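Local coordinates for type VII secretion system protein EssB (Staphylococcus aureus, PDB 4ANN) that is a membrane component of the type VII (Ess) secretion system, probably required for secretion of EsxA and EsxB, at residues T79-K91 with T182-Y194. Sequence-based numbering, arbitrary orientation. Where two conformers were deposited one is given.
Sequences TKNEKLRYLLNIK and TLDLLTAFLDEQY
Thr187, Leu190, Asp191, Gln193 and Tyr194 meet Lys80, Leu84 and Leu88 where two antiparallel helices pack side by side in the cytoplasmic part of EssB, a fragment whose family belongs to the protein kinase clan. The axes lie 10.0 Å apart at 164°, and helix 136-151 closes the inner side of the pair, with Phe151 against Leu84 and Leu87. Along 182-194, Thr187 comes first: its methyl CG2 lies 4.0 Å from CD2 of Leu88, while its hydroxyl is turned back to its own helix near Leu183 O. This suits a threonine at the margin of an apolar seam. Leu190 is the buried centre. Its CB is 3.6 Å from CD2 of Leu88, the two side chains lying alongside and pointing opposite ways, and its branched end puts CD2 against CD2 of Leu84 and CD1 near Leu87 CB. Next in sequence, Asp191 lies at the exposed flank, which suits a charge; its side chain runs roughly perpendicular to that of Leu88, with OD1 near CD1 and in van der Waals contact with Leu88 CD2 at 3.2 Å. Gln193 uses its aliphatic CB against CD1 of Leu84 at 3.7 Å; the chain then bends at chi2 (-43°), returning NE2 to Phe189 O for a 3.0 Å hydrogen bond that ties down the polar end. Its backbone O accepts a weak bond from Lys80 NZ, reached by a long lysine chain curled at its end. Tyr194, the last ordered residue, is large and flat enough to bridge a full helical turn: CE1 approaches Leu84 CB, and across the ring CE2 lies 3.6 Å from Leu88 CD1, both leucines meeting the ring obliquely from the same side of its plane. Near the ring plane, Asn81 O sits at the edge, 3.6 Å from Tyr194 CE1.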
loop_
_atom_site.group_PDB
_atom_site.type_symbol
_atom_site.label_atom_id
_atom_site.label_comp_id
_atom_site.label_asym_id
_atom_site.label_seq_id
_atom_site.Cartn_x
_atom_site.Cartn_y
_atom_site.Cartn_z
ATOM N N THR A 79 8.118 18.931 -4.186
ATOM C CA THR A 79 7.608 20.124 -3.548
ATOM C C THR A 79 6.510 19.781 -2.565
ATOM O O THR A 79 5.809 18.784 -2.716
ATOM C CB THR A 79 7.116 21.133 -4.613
ATOM O OG1 THR A 79 6.032 20.534 -5.338
ATOM C CG2 THR A 79 8.180 21.501 -5.536
ATOM N N LYS A 80 6.377 20.590 -1.543
ATOM C CA LYS A 80 5.436 20.257 -0.488
ATOM C C LYS A 80 4.020 20.096 -1.051
ATOM O O LYS A 80 3.294 19.208 -0.582
ATOM C CB LYS A 80 5.434 21.295 0.616
ATOM C CG LYS A 80 4.376 21.112 1.681
ATOM C CD LYS A 80 4.363 22.219 2.681
ATOM C CE LYS A 80 3.805 23.534 2.184
ATOM N NZ LYS A 80 2.555 23.411 1.401
ATOM N N ASN A 81 3.463 21.023 -1.775
ATOM C CA ASN A 81 2.204 20.901 -2.508
ATOM C C ASN A 81 2.021 19.537 -3.192
ATOM O O ASN A 81 1.022 18.859 -2.896
ATOM C CB ASN A 81 1.895 22.004 -3.511
ATOM C CG ASN A 81 2.781 22.325 -4.652
ATOM O OD1 ASN A 81 2.506 22.955 -5.681
ATOM N ND2 ASN A 81 4.034 22.050 -4.507
ATOM N N GLU A 82 2.900 19.137 -4.105
ATOM C CA GLU A 82 2.730 17.897 -4.856
ATOM C C GLU A 82 2.880 16.699 -3.948
ATOM O O GLU A 82 2.146 15.687 -4.092
ATOM C CB GLU A 82 3.621 17.870 -6.104
ATOM C CG GLU A 82 3.203 18.817 -7.196
ATOM C CD GLU A 82 1.912 18.468 -7.899
ATOM O OE1 GLU A 82 0.834 18.592 -7.281
ATOM O OE2 GLU A 82 1.901 18.043 -9.103
ATOM N N LYS A 83 3.786 16.757 -2.977
ATOM C CA LYS A 83 3.903 15.697 -1.986
ATOM C C LYS A 83 2.606 15.492 -1.242
ATOM O O LYS A 83 2.138 14.368 -1.063
ATOM C CB LYS A 83 5.040 16.091 -1.043
ATOM C CG LYS A 83 5.328 15.023 0.002
ATOM C CD LYS A 83 6.425 15.484 0.978
ATOM C CE LYS A 83 7.753 15.663 0.325
ATOM N NZ LYS A 83 8.813 15.977 1.302
ATOM N N LEU A 84 2.015 16.577 -0.773
ATOM C CA LEU A 84 0.731 16.495 -0.072
ATOM C C LEU A 84 -0.381 15.965 -0.968
ATOM O O LEU A 84 -1.191 15.181 -0.524
ATOM C CB LEU A 84 0.338 17.852 0.515
ATOM C CG LEU A 84 1.151 18.274 1.753
ATOM C CD1 LEU A 84 0.982 19.725 2.050
ATOM C CD2 LEU A 84 0.755 17.385 2.939
ATOM N N ARG A 85 -0.410 16.371 -2.235
ATOM C CA ARG A 85 -1.429 15.866 -3.156
ATOM C C ARG A 85 -1.350 14.338 -3.238
ATOM O O ARG A 85 -2.370 13.636 -3.163
ATOM C CB ARG A 85 -1.301 16.520 -4.499
ATOM C CG ARG A 85 -2.373 16.080 -5.476
ATOM C CD ARG A 85 -2.415 16.925 -6.735
ATOM N NE ARG A 85 -1.264 16.774 -7.633
ATOM C CZ ARG A 85 -1.123 15.851 -8.537
ATOM N NH1 ARG A 85 -2.022 14.884 -8.656
ATOM N NH2 ARG A 85 -0.063 15.871 -9.323
ATOM N N TYR A 86 -0.140 13.823 -3.456
ATOM C CA TYR A 86 0.073 12.403 -3.541
ATOM C C TYR A 86 -0.310 11.710 -2.241
ATOM O O TYR A 86 -1.006 10.664 -2.247
ATOM C CB TYR A 86 1.524 12.089 -3.904
ATOM C CG TYR A 86 1.833 12.179 -5.401
ATOM C CD1 TYR A 86 1.597 13.304 -6.175
ATOM C CD2 TYR A 86 2.376 11.074 -6.067
ATOM C CE1 TYR A 86 1.883 13.350 -7.512
ATOM C CE2 TYR A 86 2.665 11.121 -7.411
ATOM C CZ TYR A 86 2.402 12.259 -8.151
ATOM O OH TYR A 86 2.662 12.318 -9.490
ATOM N N LEU A 87 0.124 12.248 -1.108
ATOM C CA LEU A 87 -0.211 11.651 0.188
ATOM C C LEU A 87 -1.714 11.611 0.427
ATOM O O LEU A 87 -2.236 10.589 0.898
ATOM C CB LEU A 87 0.487 12.389 1.309
ATOM C CG LEU A 87 1.984 12.205 1.444
ATOM C CD1 LEU A 87 2.554 13.209 2.419
ATOM C CD2 LEU A 87 2.312 10.792 1.850
ATOM N N LEU A 88 -2.415 12.692 0.112
ATOM C CA LEU A 88 -3.861 12.746 0.244
ATOM C C LEU A 88 -4.517 11.690 -0.618
ATOM O O LEU A 88 -5.504 11.060 -0.223
ATOM C CB LEU A 88 -4.353 14.130 -0.080
ATOM C CG LEU A 88 -4.189 15.161 1.049
ATOM C CD1 LEU A 88 -4.234 16.582 0.525
ATOM C CD2 LEU A 88 -5.285 14.952 2.111
ATOM N N ASN A 89 -3.987 11.472 -1.812
ATOM C CA ASN A 89 -4.594 10.497 -2.722
ATOM C C ASN A 89 -4.446 9.077 -2.272
ATOM O O ASN A 89 -5.198 8.213 -2.772
ATOM C CB ASN A 89 -4.034 10.666 -4.136
ATOM C CG ASN A 89 -4.535 11.919 -4.859
ATOM O OD1 ASN A 89 -5.534 12.515 -4.474
ATOM N ND2 ASN A 89 -3.845 12.270 -5.916
ATOM N N ILE A 90 -3.526 8.759 -1.372
ATOM C CA ILE A 90 -3.325 7.360 -0.929
ATOM C C ILE A 90 -4.615 6.758 -0.414
ATOM O O ILE A 90 -4.874 5.568 -0.571
ATOM C CB ILE A 90 -2.203 7.274 0.111
ATOM C CG1 ILE A 90 -0.855 7.609 -0.511
ATOM C CG2 ILE A 90 -2.213 5.930 0.842
ATOM C CD1 ILE A 90 0.285 7.765 0.485
ATOM N N LYS A 91 -5.460 7.564 0.224
ATOM C CA LYS A 91 -6.716 7.066 0.793
ATOM C C LYS A 91 -7.605 6.430 -0.249
ATOM O O LYS A 91 -8.510 5.638 0.108
ATOM C CB LYS A 91 -7.419 8.232 1.508
ATOM C CG LYS A 91 -8.280 9.144 0.633
ATOM C CD LYS A 91 -9.175 9.985 1.527
ATOM C CE LYS A 91 -10.094 11.017 0.896
ATOM N NZ LYS A 91 -11.159 11.442 1.872
ATOM N N THR A 182 -8.181 9.688 13.865
ATOM C CA THR A 182 -8.881 8.860 12.887
ATOM C C THR A 182 -8.329 9.201 11.499
ATOM O O THR A 182 -7.652 10.201 11.285
ATOM C CB THR A 182 -10.384 9.048 12.820
ATOM O OG1 THR A 182 -10.565 10.377 12.381
ATOM C CG2 THR A 182 -11.059 8.914 14.188
ATOM N N LEU A 183 -8.694 8.354 10.541
ATOM C CA LEU A 183 -8.341 8.600 9.168
ATOM C C LEU A 183 -8.849 9.921 8.664
ATOM O O LEU A 183 -8.130 10.713 8.026
ATOM C CB LEU A 183 -8.863 7.426 8.352
ATOM C CG LEU A 183 -8.630 7.404 6.888
ATOM C CD1 LEU A 183 -7.168 7.467 6.564
ATOM C CD2 LEU A 183 -9.174 6.126 6.198
ATOM N N ASP A 184 -10.116 10.239 8.946
ATOM C CA ASP A 184 -10.637 11.526 8.533
ATOM C C ASP A 184 -9.874 12.700 9.119
ATOM O O ASP A 184 -9.675 13.704 8.444
ATOM C CB ASP A 184 -12.119 11.704 8.929
ATOM C CG ASP A 184 -13.009 10.869 7.993
ATOM O OD1 ASP A 184 -12.527 10.459 6.911
ATOM O OD2 ASP A 184 -14.165 10.568 8.334
ATOM N N LEU A 185 -9.427 12.689 10.338
ATOM C CA LEU A 185 -8.681 13.726 11.011
ATOM C C LEU A 185 -7.271 13.740 10.442
ATOM O O LEU A 185 -6.715 14.843 10.350
ATOM C CB LEU A 185 -8.691 13.624 12.537
ATOM C CG LEU A 185 -10.058 13.901 13.191
ATOM C CD1 LEU A 185 -10.116 13.400 14.611
ATOM C CD2 LEU A 185 -10.354 15.379 13.092
ATOM N N LEU A 186 -6.680 12.636 10.043
ATOM C CA LEU A 186 -5.392 12.698 9.348
ATOM C C LEU A 186 -5.561 13.425 8.024
ATOM O O LEU A 186 -4.736 14.291 7.684
ATOM C CB LEU A 186 -4.804 11.299 9.124
ATOM C CG LEU A 186 -3.496 11.260 8.395
ATOM C CD1 LEU A 186 -2.400 12.051 9.116
ATOM C CD2 LEU A 186 -3.031 9.815 8.184
ATOM N N THR A 187 -6.600 13.110 7.275
ATOM C CA THR A 187 -6.894 13.812 6.009
ATOM C C THR A 187 -6.998 15.291 6.251
ATOM O O THR A 187 -6.501 16.108 5.479
ATOM C CB THR A 187 -8.246 13.280 5.450
ATOM O OG1 THR A 187 -8.064 11.901 5.158
ATOM C CG2 THR A 187 -8.594 14.080 4.194
ATOM N N ALA A 188 -7.706 15.674 7.290
ATOM C CA ALA A 188 -7.947 17.081 7.595
ATOM C C ALA A 188 -6.664 17.764 7.937
ATOM O O ALA A 188 -6.398 18.888 7.496
ATOM C CB ALA A 188 -8.931 17.255 8.771
ATOM N N PHE A 189 -5.797 17.069 8.678
ATOM C CA PHE A 189 -4.466 17.619 8.964
ATOM C C PHE A 189 -3.681 17.854 7.685
ATOM O O PHE A 189 -3.069 18.914 7.463
ATOM C CB PHE A 189 -3.725 16.729 9.923
ATOM C CG PHE A 189 -2.301 17.182 10.141
ATOM C CD1 PHE A 189 -2.045 18.293 10.919
ATOM C CD2 PHE A 189 -1.262 16.518 9.542
ATOM C CE1 PHE A 189 -0.747 18.732 11.090
ATOM C CE2 PHE A 189 0.049 16.941 9.747
ATOM C CZ PHE A 189 0.303 18.025 10.535
ATOM N N LEU A 190 -3.659 16.836 6.807
ATOM C CA LEU A 190 -2.909 16.973 5.539
ATOM C C LEU A 190 -3.465 18.115 4.719
ATOM O O LEU A 190 -2.714 18.913 4.112
ATOM C CB LEU A 190 -2.933 15.665 4.768
ATOM C CG LEU A 190 -2.154 14.458 5.380
ATOM C CD1 LEU A 190 -2.476 13.213 4.560
ATOM C CD2 LEU A 190 -0.689 14.740 5.448
ATOM N N ASP A 191 -4.799 18.240 4.634
ATOM C CA ASP A 191 -5.380 19.330 3.850
ATOM C C ASP A 191 -4.960 20.696 4.382
ATOM O O ASP A 191 -4.778 21.642 3.672
ATOM C CB ASP A 191 -6.883 19.253 3.949
ATOM C CG ASP A 191 -7.662 18.162 3.270
ATOM O OD1 ASP A 191 -7.103 17.602 2.312
ATOM O OD2 ASP A 191 -8.862 17.961 3.690
ATOM N N GLU A 192 -4.903 20.793 5.756
ATOM C CA GLU A 192 -4.517 22.012 6.432
ATOM C C GLU A 192 -3.061 22.405 6.119
ATOM O O GLU A 192 -2.677 23.567 6.104
ATOM C CB GLU A 192 -4.692 21.879 7.945
ATOM C CG GLU A 192 -6.133 21.846 8.389
ATOM C CD GLU A 192 -6.338 21.299 9.810
ATOM O OE1 GLU A 192 -5.387 20.987 10.588
ATOM O OE2 GLU A 192 -7.512 21.137 10.210
ATOM N N GLN A 193 -2.147 21.491 5.802
ATOM C CA GLN A 193 -0.746 21.768 5.570
ATOM C C GLN A 193 -0.500 22.506 4.247
ATOM O O GLN A 193 0.612 23.059 4.077
ATOM C CB GLN A 193 0.076 20.491 5.569
ATOM C CG GLN A 193 0.023 19.661 6.851
ATOM C CD GLN A 193 0.125 20.452 8.119
ATOM O OE1 GLN A 193 1.206 20.923 8.495
ATOM N NE2 GLN A 193 -1.002 20.627 8.793
ATOM N N TYR A 194 -1.467 22.541 3.327
ATOM C CA TYR A 194 -1.341 23.421 2.166
ATOM C C TYR A 194 -1.145 24.863 2.645
ATOM O O TYR A 194 -1.974 25.422 3.364
ATOM C CB TYR A 194 -2.557 23.247 1.300
ATOM C CG TYR A 194 -2.602 22.008 0.431
ATOM C CD1 TYR A 194 -1.589 21.651 -0.434
ATOM C CD2 TYR A 194 -3.678 21.146 0.465
ATOM C CE1 TYR A 194 -1.662 20.512 -1.206
ATOM C CE2 TYR A 194 -3.797 20.018 -0.283
ATOM C CZ TYR A 194 -2.750 19.702 -1.129
ATOM O OH TYR A 194 -2.783 18.614 -1.935
#